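Local coordinates for antibiotic resistance protein (Deinococcus radiodurans, PDB 2VLI) that probably confers resistance to tunicamycin as a P-loop phosphotransferase, perhaps by phosphorylating the antibiotic, at residues Glu27-Ser32 against Pro79-Val84. Numbering follows the deposited sequence.
Sequences ERLPGS and PLIVPV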
# COMPACT_ATOMS: atom_id res chain seq x y z
N GLU A 27 -28.34 -9.17 9.35
CA GLU A 27 -29.53 -10.04 9.45
C GLU A 27 -29.54 -10.87 10.73
O GLU A 27 -30.60 -11.32 11.15
CB GLU A 27 -29.61 -11.01 8.29
CG GLU A 27 -29.75 -10.45 6.90
CD GLU A 27 -29.59 -11.56 5.82
OE1 GLU A 27 -28.88 -12.59 6.07
OE2 GLU A 27 -30.19 -11.44 4.71
N ARG A 28 -28.37 -11.07 11.35
CA ARG A 28 -28.25 -11.92 12.54
C ARG A 28 -27.85 -11.21 13.81
O ARG A 28 -27.61 -11.85 14.84
CB ARG A 28 -27.28 -13.05 12.24
CG ARG A 28 -27.74 -13.86 11.02
CD ARG A 28 -26.87 -15.05 10.71
NE ARG A 28 -26.73 -15.92 11.87
CZ ARG A 28 -25.83 -16.90 11.98
NH1 ARG A 28 -25.01 -17.16 10.98
NH2 ARG A 28 -25.77 -17.62 13.09
N LEU A 29 -27.79 -9.88 13.76
CA LEU A 29 -27.62 -9.06 14.95
C LEU A 29 -28.80 -8.11 15.07
O LEU A 29 -28.75 -7.00 14.52
CB LEU A 29 -26.34 -8.22 14.86
CG LEU A 29 -25.05 -8.98 15.10
CD1 LEU A 29 -23.87 -8.12 14.61
CD2 LEU A 29 -24.92 -9.35 16.58
N PRO A 30 -29.85 -8.51 15.80
CA PRO A 30 -30.99 -7.59 15.93
C PRO A 30 -30.60 -6.26 16.58
O PRO A 30 -29.77 -6.23 17.53
CB PRO A 30 -32.01 -8.40 16.79
CG PRO A 30 -31.61 -9.84 16.59
CD PRO A 30 -30.08 -9.77 16.54
N GLY A 31 -31.15 -5.18 16.04
CA GLY A 31 -30.83 -3.81 16.49
C GLY A 31 -29.66 -3.17 15.73
O GLY A 31 -29.35 -1.99 15.93
N SER A 32 -29.00 -3.95 14.89
CA SER A 32 -27.80 -3.51 14.20
C SER A 32 -28.14 -2.59 13.03
O SER A 32 -29.26 -2.52 12.58
CB SER A 32 -26.96 -4.72 13.72
OG SER A 32 -27.58 -5.42 12.66
N PRO A 79 -25.27 -3.13 17.35
CA PRO A 79 -23.97 -2.90 16.76
C PRO A 79 -24.01 -2.11 15.45
O PRO A 79 -24.92 -2.22 14.64
CB PRO A 79 -23.43 -4.31 16.53
CG PRO A 79 -24.26 -5.21 17.47
CD PRO A 79 -25.61 -4.56 17.46
N LEU A 80 -23.00 -1.29 15.26
CA LEU A 80 -22.84 -0.52 14.06
C LEU A 80 -21.88 -1.28 13.13
O LEU A 80 -20.76 -1.57 13.53
CB LEU A 80 -22.30 0.84 14.47
CG LEU A 80 -22.54 2.07 13.61
CD1 LEU A 80 -24.02 2.22 13.16
CD2 LEU A 80 -22.11 3.28 14.40
N ILE A 81 -22.36 -1.64 11.94
CA ILE A 81 -21.58 -2.41 10.95
C ILE A 81 -21.16 -1.52 9.79
O ILE A 81 -21.97 -0.89 9.15
CB ILE A 81 -22.38 -3.60 10.38
CG1 ILE A 81 -22.94 -4.47 11.51
CG2 ILE A 81 -21.52 -4.37 9.41
CD1 ILE A 81 -24.19 -5.35 11.14
N VAL A 82 -19.86 -1.44 9.54
CA VAL A 82 -19.32 -0.51 8.54
C VAL A 82 -18.48 -1.25 7.47
O VAL A 82 -17.33 -1.53 7.72
CB VAL A 82 -18.41 0.56 9.23
CG1 VAL A 82 -17.95 1.60 8.23
CG2 VAL A 82 -19.08 1.17 10.52
N PRO A 83 -19.05 -1.54 6.28
CA PRO A 83 -18.29 -2.12 5.16
C PRO A 83 -17.49 -1.03 4.44
O PRO A 83 -18.06 -0.03 4.05
CB PRO A 83 -19.36 -2.70 4.24
CG PRO A 83 -20.68 -2.12 4.69
CD PRO A 83 -20.43 -1.21 5.88
N VAL A 84 -16.19 -1.26 4.25
CA VAL A 84 -15.32 -0.37 3.53
C VAL A 84 -14.48 -1.18 2.57
O VAL A 84 -14.41 -2.39 2.67
CB VAL A 84 -14.40 0.45 4.46
CG1 VAL A 84 -15.22 1.26 5.40
CG2 VAL A 84 -13.49 -0.43 5.26
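Pro-79, Ser-32 and Leu-29 meet where the chain leaving helix 20-28 turns back to run beside strand 80-84, and they illustrate how a tight turn can be fitted against the start of a neighbouring strand. The pyrrolidine ring of Pro-79 touches both other side chains with neighbouring atoms: its CD rests 4.0 Å from Ser-32 CB and its CG 4.1 Å from Leu-29 CD1, the leucine and proline side chains crossing at a slant. On the backbone side, Ser-32 CA comes within 3.2 Å of Pro-79 O, a CA-H...O contact bent to 128° at the hydrogen. Two residues along the strand, the CD1 methyl of Ile-81 packs 3.7 Å from Ser-32 OG, which puts a methyl group on one flank of the hydroxyl.

The turn itself is a type II beta turn from Leu-29 to Ser-32, with Gly-31 taking the positive phi (90°) that this type demands at its third position. Leu-29 O is gripped twice, by Ser-32 N at 3.1 Å and by Ser-32 OG at 2.7 Å. The serine's chi1 of 70° sets OG between the backbone N and the carbonyl carbon, and the hydroxyl lies in the plane of the Leu-29 carbonyl. A further hydrogen bond to His-26 ND1 ties this buried hydroxyl back to the helix.

Backbone hydrogen bonds link Phe-33 with Pro-79, which can only accept through its carbonyl, and with Ile-81, and begin the parallel pairing of strands 33-34 and 80-84 at one edge of the P-loop NTPase sheet. Leu-29 also packs on Ile-8 of strand 7-11, the next strand inward, and Ile-81 packs on helix 20-28 through Ala-22, Leu-25 and His-26, whereas Leu-80 turns to helix 61-75.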